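Local coordinates for GTN Reductase (Agrobacterium tumefaciens, PDB 5N6G), which is an FMN-dependent ene-reductase of the Old Yellow Enzyme family that probably reduces activated carbon-carbon double bonds with NAD(P)H as electron donor, at residues A[11-16]-A[224-229]; A[101-106]-A[122-127]; A[190-195]-A[238-243]. All blocks are in the same frame, centred on the assembly; numbering follows the deposited sequence. Where two conformers were deposited one is given.

Interaction 1: residues A[11-16]-A[224-229]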
loop_
_atom_site.group_PDB
_atom_site.type_symbol
_atom_site.label_atom_id
_atom_site.label_comp_id
_atom_site.label_asym_id
_atom_site.label_seq_id
_atom_site.Cartn_x
_atom_site.Cartn_y
_atom_site.Cartn_z
ATOM N N GLY A 11 -4.443 12.779 -10.683
ATOM C CA GLY A 11 -3.541 12.784 -11.823
ATOM C C GLY A 11 -4.316 12.485 -13.092
ATOM O O GLY A 11 -5.266 13.196 -13.440
ATOM N N ASP A 12 -3.940 11.409 -13.784
ATOM C CA ASP A 12 -4.608 10.984 -15.009
ATOM C C ASP A 12 -5.829 10.113 -14.763
ATOM O O ASP A 12 -6.489 9.722 -15.733
ATOM C CB ASP A 12 -3.640 10.200 -15.908
ATOM C CG ASP A 12 -2.419 11.004 -16.300
ATOM O OD1 ASP A 12 -2.520 12.242 -16.363
ATOM O OD2 ASP A 12 -1.357 10.392 -16.546
ATOM N N ILE A 13 -6.150 9.802 -13.510
ATOM C CA ILE A 13 -7.191 8.835 -13.187
ATOM C C ILE A 13 -8.437 9.585 -12.730
ATOM O O ILE A 13 -8.394 10.334 -11.747
ATOM C CB ILE A 13 -6.720 7.852 -12.105
ATOM C CG1 ILE A 13 -5.365 7.250 -12.497
ATOM C CG2 ILE A 13 -7.746 6.746 -11.939
ATOM C CD1 ILE A 13 -4.705 6.444 -11.402
ATOM N N ALA A 14 -9.547 9.355 -13.420
ATOM C CA ALA A 14 -10.840 9.914 -13.038
ATOM C C ALA A 14 -11.562 8.962 -12.098
ATOM O O ALA A 14 -11.751 7.796 -12.438
ATOM C CB ALA A 14 -11.697 10.160 -14.277
ATOM N N LEU A 15 -11.976 9.459 -10.929
ATOM C CA LEU A 15 -12.705 8.668 -9.940
ATOM C C LEU A 15 -14.175 9.060 -9.920
ATOM O O LEU A 15 -14.508 10.250 -9.913
ATOM C CB LEU A 15 -12.162 8.866 -8.527
ATOM C CG LEU A 15 -10.732 8.418 -8.172
ATOM C CD1 LEU A 15 -9.670 9.316 -8.738
ATOM C CD2 LEU A 15 -10.598 8.327 -6.659
ATOM N N ALA A 16 -15.058 8.057 -9.866
ATOM C CA ALA A 16 -16.499 8.339 -9.856
ATOM C C ALA A 16 -16.975 8.857 -8.509
ATOM O O ALA A 16 -18.048 9.465 -8.432
ATOM C CB ALA A 16 -17.295 7.088 -10.218
ATOM N N ALA A 224 4.034 10.281 -14.149
ATOM C CA ALA A 224 3.763 10.730 -12.791
ATOM C C ALA A 224 2.265 10.797 -12.512
ATOM O O ALA A 224 1.831 10.551 -11.376
ATOM C CB ALA A 224 4.416 12.100 -12.563
ATOM N N GLY A 225 1.466 11.073 -13.539
ATOM C CA GLY A 225 0.020 11.146 -13.376
ATOM C C GLY A 225 -0.661 9.810 -13.153
ATOM O O GLY A 225 -1.885 9.782 -12.944
ATOM N N ARG A 226 0.076 8.705 -13.253
ATOM C CA ARG A 226 -0.458 7.393 -12.911
ATOM C C ARG A 226 0.261 6.805 -11.703
ATOM O O ARG A 226 0.147 5.593 -11.460
ATOM C CB ARG A 226 -0.373 6.427 -14.099
ATOM C CG ARG A 226 -1.156 6.953 -15.280
ATOM C CD ARG A 226 -1.426 5.919 -16.346
ATOM N NE ARG A 226 -2.355 6.490 -17.332
ATOM C CZ ARG A 226 -3.688 6.495 -17.231
ATOM N NH1 ARG A 226 -4.310 5.932 -16.198
ATOM N NH2 ARG A 226 -4.417 7.059 -18.187
ATOM N N THR A 227 1.024 7.624 -10.973
ATOM C CA THR A 227 1.841 7.189 -9.838
ATOM C C THR A 227 1.355 7.838 -8.551
ATOM O O THR A 227 1.297 9.066 -8.456
ATOM C CB THR A 227 3.317 7.527 -10.065
ATOM O OG1 THR A 227 3.761 6.965 -11.310
ATOM C CG2 THR A 227 4.161 6.995 -8.928
ATOM N N GLY A 228 1.012 7.012 -7.556
ATOM C CA GLY A 228 0.747 7.490 -6.209
ATOM C C GLY A 228 1.623 6.764 -5.202
ATOM O O GLY A 228 2.452 5.930 -5.558
ATOM N N ILE A 229 1.464 7.136 -3.937
ATOM C CA ILE A 229 2.325 6.574 -2.897
ATOM C C ILE A 229 1.540 6.522 -1.602
ATOM O O ILE A 229 0.761 7.429 -1.303
ATOM C CB ILE A 229 3.618 7.406 -2.735
ATOM C CG1 ILE A 229 4.594 6.759 -1.754
ATOM C CG2 ILE A 229 3.288 8.860 -2.380
ATOM C CD1 ILE A 229 6.015 7.274 -1.907
HETATM O O HOH W 1 1.683 11.505 -16.543
HETATM O O HOH W 2 -1.325 8.625 -19.202
#
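Asp12 CB rests over the centre of one face of the Arg226 guanidinium, 3.9 Å above its plane. Ile13 CG1 approaches the same group obliquely, 4.1 Å from Arg226 NH1, and Arg226 NH1 is hydrogen-bonded to the carbonyl oxygen of Asp173. The arginine chain is extended as far as NE, and chi4 of -85° then places CZ, which lies 3.9 Å from Asp12 CB. Although the charges are opposite, no salt bridge forms: Asp12 OD2 stands 4.1 Å from Arg226 NE but well out of the guanidinium plane, with no N-H directed at it. A water closes that gap, accepting from Arg226 NE and donating to Asp12 OD2. A second water donates to the same carboxylate oxygen and accepts from Gly225 N, giving OD2 two water-mediated links to the 224-229 segment.

The direct polar contact is between backbones. Asp12 N donates to Gly225 O at 2.8 Å and with an almost straight N-H...O angle of 174°. Gly11 and Gly225 bring their backbones together with CA atoms 4.2 Å apart, and Gly11, which has a positive phi (60°), sets its CA 3.6 Å from Gly225 O.

Gly11 and Asp12 form the turn of the antiparallel hairpin 8-10/13-15, while Gly225 and Arg226 connect helix 204-222 to barrel strand 227-231. Hairpin turn against helix-to-strand loop: this is the N-terminal hairpin of an Old Yellow Enzyme closing the bottom of its TIM barrel.

Interaction 2: residues A[101-106]-A[122-127]; sequences VGRISH and ITAKSK
Ile104 CD1 and Ala124 CB are pressed to 3.4 Å, tighter than a usual carbon-carbon contact. The same methyl of Ala124 lies over the centre of one face of the Arg103 guanidinium, 3.6 Å above its plane, so one small side chain serves two neighbours. A chi1 of 71° puts Arg103 CG between the backbone N and the carbonyl carbon, and the extended chain then carries NE to 3.6 Å from Ala124 CB. Its NH1 donates to Ile122 O at 2.9 Å, with an N-H...O angle of 161°. The oxygen lies in the guanidinium plane, whereas the donor stands 58° above the carbonyl plane. NH1 also donates to a water that in turn donates to Thr123 O, and another water joins Arg103 O to Ala124 N. Farther along, Ile104 CD1 touches Ser126 CB at 4.1 Å; in the conformer described, the Ser126 hydroxyl is hydrogen-bonded to Asn238 OD1.

A type II' turn from Val101 to Ile104 presents the Arg103 and Ile104 side chains. It follows barrel strand 94-99, with Gln187 of helix 184-189 bonded to Val101 O and Arg103 N, while segment 122-127 leads from strand 117-118 into strand 127-131.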
loop_
_atom_site.group_PDB
_atom_site.type_symbol
_atom_site.label_atom_id
_atom_site.label_comp_id
_atom_site.label_asym_id
_atom_site.label_seq_id
_atom_site.Cartn_x
_atom_site.Cartn_y
_atom_site.Cartn_z
ATOM N N VAL A 101 8.862 -5.966 0.598
ATOM C CA VAL A 101 8.795 -6.091 2.052
ATOM C C VAL A 101 10.106 -5.841 2.775
ATOM O O VAL A 101 10.093 -5.690 4.006
ATOM C CB VAL A 101 8.339 -7.488 2.498
ATOM C CG1 VAL A 101 6.948 -7.750 1.970
ATOM C CG2 VAL A 101 9.307 -8.570 2.042
ATOM N N GLY A 102 11.228 -5.812 2.071
ATOM C CA GLY A 102 12.510 -5.714 2.750
ATOM C C GLY A 102 12.702 -6.801 3.783
ATOM O O GLY A 102 12.556 -7.993 3.504
ATOM N N ARG A 103 13.051 -6.403 5.012
ATOM C CA ARG A 103 13.398 -7.379 6.037
ATOM C C ARG A 103 12.224 -8.224 6.537
ATOM O O ARG A 103 12.460 -9.180 7.286
ATOM C CB ARG A 103 14.038 -6.683 7.235
ATOM C CG ARG A 103 13.074 -5.839 8.061
ATOM C CD ARG A 103 13.835 -5.130 9.178
ATOM N NE ARG A 103 12.932 -4.380 10.052
ATOM C CZ ARG A 103 13.205 -4.065 11.312
ATOM N NH1 ARG A 103 14.357 -4.392 11.891
ATOM N NH2 ARG A 103 12.302 -3.398 12.027
ATOM N N ILE A 104 10.991 -7.891 6.167
ATOM C CA ILE A 104 9.812 -8.590 6.703
ATOM C C ILE A 104 9.533 -9.759 5.767
ATOM O O ILE A 104 8.620 -9.738 4.939
ATOM C CB ILE A 104 8.619 -7.651 6.847
ATOM C CG1 ILE A 104 9.011 -6.400 7.648
ATOM C CG2 ILE A 104 7.482 -8.362 7.510
ATOM C CD1 ILE A 104 9.478 -6.673 9.083
ATOM N N SER A 105 10.340 -10.809 5.902
ATOM C CA SER A 105 10.230 -11.974 5.033
ATOM C C SER A 105 10.893 -13.168 5.718
ATOM O O SER A 105 11.326 -13.097 6.871
ATOM C CB SER A 105 10.843 -11.671 3.662
ATOM O OG SER A 105 10.612 -12.702 2.699
ATOM N N HIS A 106 10.940 -14.279 4.994
ATOM C CA HIS A 106 11.481 -15.531 5.489
ATOM C C HIS A 106 12.301 -16.155 4.373
ATOM O O HIS A 106 11.996 -15.967 3.198
ATOM C CB HIS A 106 10.346 -16.468 5.923
ATOM C CG HIS A 106 10.810 -17.689 6.654
ATOM N ND1 HIS A 106 11.018 -18.894 6.015
ATOM C CD2 HIS A 106 11.074 -17.906 7.967
ATOM C CE1 HIS A 106 11.418 -19.790 6.897
ATOM N NE2 HIS A 106 11.443 -19.221 8.090
ATOM N N ILE A 122 19.364 -5.632 10.560
ATOM C CA ILE A 122 18.682 -5.634 11.858
ATOM C C ILE A 122 17.407 -6.458 11.697
ATOM O O ILE A 122 16.504 -6.067 10.946
ATOM C CB ILE A 122 18.350 -4.216 12.338
ATOM C CG1 ILE A 122 19.623 -3.368 12.388
ATOM C CG2 ILE A 122 17.715 -4.285 13.732
ATOM C CD1 ILE A 122 19.336 -1.882 12.536
ATOM N N THR A 123 17.352 -7.599 12.382
ATOM C CA THR A 123 16.204 -8.489 12.299
ATOM C C THR A 123 14.976 -7.843 12.939
ATOM O O THR A 123 15.064 -7.239 14.013
ATOM C CB THR A 123 16.508 -9.815 12.994
ATOM O OG1 THR A 123 17.705 -10.397 12.449
ATOM C CG2 THR A 123 15.347 -10.800 12.807
ATOM N N ALA A 124 13.831 -7.987 12.278
ATOM C CA ALA A 124 12.568 -7.508 12.840
ATOM C C ALA A 124 11.989 -8.525 13.803
ATOM O O ALA A 124 12.039 -9.733 13.551
ATOM C CB ALA A 124 11.549 -7.258 11.738
ATOM N N LYS A 125 11.426 -8.026 14.910
ATOM C CA LYS A 125 10.599 -8.843 15.789
ATOM C C LYS A 125 9.202 -8.824 15.187
ATOM O O LYS A 125 8.308 -8.082 15.596
ATOM C CB LYS A 125 10.624 -8.334 17.220
ATOM C CG LYS A 125 9.934 -9.304 18.190
ATOM C CD LYS A 125 10.280 -8.983 19.641
ATOM C CE LYS A 125 9.327 -9.673 20.608
ATOM N NZ LYS A 125 8.288 -8.732 21.128
ATOM N N SER A 126 9.030 -9.646 14.153
ATOM C CA SER A 126 7.800 -9.712 13.382
ATOM C C SER A 126 7.553 -11.168 13.012
ATOM O O SER A 126 8.411 -12.035 13.199
ATOM C CB SER A 126 7.874 -8.837 12.122
ATOM O OG SER A 126 6.595 -8.660 11.542
ATOM N N LYS A 127 6.347 -11.441 12.530
ATOM C CA LYS A 127 5.955 -12.788 12.166
ATOM C C LYS A 127 5.398 -12.785 10.760
ATOM O O LYS A 127 4.852 -11.788 10.295
ATOM C CB LYS A 127 4.906 -13.360 13.135
ATOM C CG LYS A 127 5.491 -13.790 14.460
ATOM C CD LYS A 127 4.408 -14.271 15.422
ATOM C CE LYS A 127 5.006 -14.763 16.733
ATOM N NZ LYS A 127 5.940 -15.900 16.517
HETATM O O HOH W 3 13.446 -9.742 9.859
HETATM O O HOH W 4 14.118 -4.673 14.817
#

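Interaction 3: residues A[190-195]-A[238-243]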
loop_
_atom_site.group_PDB
_atom_site.type_symbol
_atom_site.label_atom_id
_atom_site.label_comp_id
_atom_site.label_asym_id
_atom_site.label_seq_id
_atom_site.Cartn_x
_atom_site.Cartn_y
_atom_site.Cartn_z
ATOM N N LYS A 190 13.132 5.423 8.126
ATOM C CA LYS A 190 13.051 5.584 9.579
ATOM C C LYS A 190 14.352 5.199 10.294
ATOM O O LYS A 190 15.120 4.338 9.857
ATOM C CB LYS A 190 11.845 4.817 10.128
ATOM C CG LYS A 190 10.533 5.400 9.621
ATOM C CD LYS A 190 9.305 4.789 10.231
ATOM C CE LYS A 190 8.051 5.499 9.730
ATOM N NZ LYS A 190 6.773 4.813 10.093
ATOM N N SER A 191 14.578 5.834 11.437
ATOM C CA SER A 191 15.886 5.763 12.081
ATOM C C SER A 191 16.201 4.378 12.638
ATOM O O SER A 191 17.366 3.972 12.657
ATOM C CB SER A 191 15.959 6.792 13.212
ATOM O OG SER A 191 15.824 8.106 12.715
ATOM N N SER A 192 15.200 3.647 13.148
ATOM C CA SER A 192 15.526 2.415 13.865
ATOM C C SER A 192 16.045 1.324 12.945
ATOM O O SER A 192 16.732 0.407 13.410
ATOM C CB SER A 192 14.319 1.873 14.647
ATOM O OG SER A 192 13.296 1.367 13.811
ATOM N N THR A 193 15.731 1.406 11.668
ATOM C CA THR A 193 16.049 0.380 10.705
ATOM C C THR A 193 17.232 0.745 9.819
ATOM O O THR A 193 17.742 -0.120 9.090
ATOM C CB THR A 193 14.818 0.111 9.829
ATOM O OG1 THR A 193 14.124 1.344 9.568
ATOM C CG2 THR A 193 13.857 -0.847 10.551
ATOM N N ASN A 194 17.635 2.005 9.811
ATOM C CA ASN A 194 18.641 2.498 8.875
ATOM C C ASN A 194 19.840 2.982 9.690
ATOM O O ASN A 194 19.798 4.061 10.284
ATOM C CB ASN A 194 18.082 3.611 8.013
ATOM C CG ASN A 194 19.067 4.070 6.975
ATOM O OD1 ASN A 194 20.273 3.907 7.145
ATOM N ND2 ASN A 194 18.562 4.649 5.891
ATOM N N GLN A 195 20.895 2.182 9.716
ATOM C CA GLN A 195 22.152 2.541 10.358
ATOM C C GLN A 195 23.254 2.645 9.313
ATOM O O GLN A 195 24.442 2.497 9.629
ATOM C CB GLN A 195 22.519 1.535 11.452
ATOM C CG GLN A 195 21.525 1.579 12.581
ATOM C CD GLN A 195 21.880 0.692 13.751
ATOM O OE1 GLN A 195 22.686 -0.237 13.626
ATOM N NE2 GLN A 195 21.274 0.971 14.908
ATOM N N ASN A 238 5.428 -3.686 12.116
ATOM C CA ASN A 238 6.635 -4.410 11.736
ATOM C C ASN A 238 7.878 -3.863 12.439
ATOM O O ASN A 238 8.982 -3.824 11.878
ATOM C CB ASN A 238 6.773 -4.443 10.219
ATOM C CG ASN A 238 5.661 -5.276 9.594
ATOM O OD1 ASN A 238 5.457 -6.427 10.003
ATOM N ND2 ASN A 238 4.872 -4.676 8.713
ATOM N N ASP A 239 7.705 -3.522 13.712
ATOM C CA ASP A 239 8.800 -3.320 14.658
ATOM C C ASP A 239 9.632 -2.072 14.368
ATOM O O ASP A 239 10.783 -1.994 14.810
ATOM C CB ASP A 239 9.713 -4.556 14.678
ATOM C CG ASP A 239 10.497 -4.699 15.950
ATOM O OD1 ASP A 239 10.024 -4.231 17.008
ATOM O OD2 ASP A 239 11.598 -5.328 15.906
ATOM N N ILE A 240 9.079 -1.084 13.673
ATOM C CA ILE A 240 9.825 0.081 13.205
ATOM C C ILE A 240 9.571 1.251 14.148
ATOM O O ILE A 240 8.548 1.293 14.851
ATOM C CB ILE A 240 9.443 0.408 11.743
ATOM C CG1 ILE A 240 10.559 1.166 11.051
ATOM C CG2 ILE A 240 8.123 1.163 11.659
ATOM C CD1 ILE A 240 10.521 1.018 9.550
ATOM N N PHE A 241 10.548 2.156 14.241
ATOM C CA PHE A 241 10.477 3.291 15.165
ATOM C C PHE A 241 11.164 4.508 14.559
ATOM O O PHE A 241 12.244 4.402 13.983
ATOM C CB PHE A 241 11.118 2.956 16.524
ATOM C CG PHE A 241 11.254 4.126 17.461
ATOM C CD1 PHE A 241 10.228 4.474 18.338
ATOM C CD2 PHE A 241 12.429 4.860 17.503
ATOM C CE1 PHE A 241 10.381 5.565 19.217
ATOM C CE2 PHE A 241 12.573 5.923 18.366
ATOM C CZ PHE A 241 11.531 6.271 19.228
ATOM N N GLU A 242 10.545 5.674 14.718
ATOM C CA GLU A 242 11.142 6.945 14.318
ATOM C C GLU A 242 10.778 7.962 15.390
ATOM O O GLU A 242 9.593 8.166 15.652
ATOM C CB GLU A 242 10.620 7.416 12.953
ATOM C CG GLU A 242 10.948 8.847 12.608
ATOM C CD GLU A 242 12.435 9.118 12.572
ATOM O OE1 GLU A 242 13.139 8.348 11.878
ATOM O OE2 GLU A 242 12.907 10.073 13.262
ATOM N N ALA A 243 11.777 8.596 16.001
ATOM C CA ALA A 243 11.499 9.495 17.115
ATOM C C ALA A 243 11.056 10.884 16.669
ATOM O O ALA A 243 10.420 11.596 17.461
ATOM C CB ALA A 243 12.743 9.628 17.993
HETATM O O HOH W 5 13.265 -1.418 14.235
#
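Ser192 OG sits between its own backbone N and carbonyl carbon (chi1 70°), which turns it onto Phe241 N, and Glu242, with CG anti to its backbone N (chi1 167°) and a bend at chi2, brings its carboxylate to Ser191. The two segments are loops of the TIM barrel: residues 238-243 lead from strand 227-231 to helix 245-256, and residues 190-195 follow helix 184-189.

The Ser192-Phe241 pair is joined twice. Ser192 N donates to Phe241 O at 3.2 Å, nearly along the C=O axis, and Phe241 N donates back to Ser192 OG at 2.9 Å. One serine thus holds both polar backbone groups of Phe241, whose CB lies against the Ser192 side chain. Water extends this grip, bridging Ser192 OG and Asp239 O.

Carbon contacts accompany the polar pairs. The long Lys190 chain crosses Ile240 at about a right angle, with CD 3.9 Å from Ile240 CG1, and its CG meets Glu242 CB. The ammonium end reaches a salt bridge with Glu186. Thr193 also crosses Ile240 at about a right angle; its OG1 is 3.6 Å from Ile240 CD1 but is hydrogen-bonded to Gln187 O.

Glu242 OE1 accepts from more than one donor. Besides a salt bridge to Arg207 of helix 204-222, which probably stabilises its negative charge, it takes two bonds from one residue on the same face of its carboxylate: Ser191 N at 2.9 Å and, in the conformer described, Ser191 OG at 2.8 Å, the hydroxyl arriving on the syn side, 22° out of plane.

In the fold
Interactions 2 and 3 adjoin, their centres about 12 Å apart. Lys125 N probably bonds Asp239 OD2 (2.9 Å), and Arg103 NH2 packs on Thr193 CG2 (3.3 Å), so four loops form one continuous patch. That patch borders the active site: the side chains of Ile104 and Ile240 lie about 7 Å and 10 Å from bound 2-phenylacrylic acid, and Asn238 ND2 bonds the backbone oxygen of ligand-pocket residue Asn181. Interaction 1 lies on the opposite side of the chain's centre, about 31 Å and 30 Å from the other two, centre to centre. Residues 224-229 nevertheless run into barrel strand 227-231, which carries FMN-binding Arg230, and residues 238-243 lie in the loop that follows it.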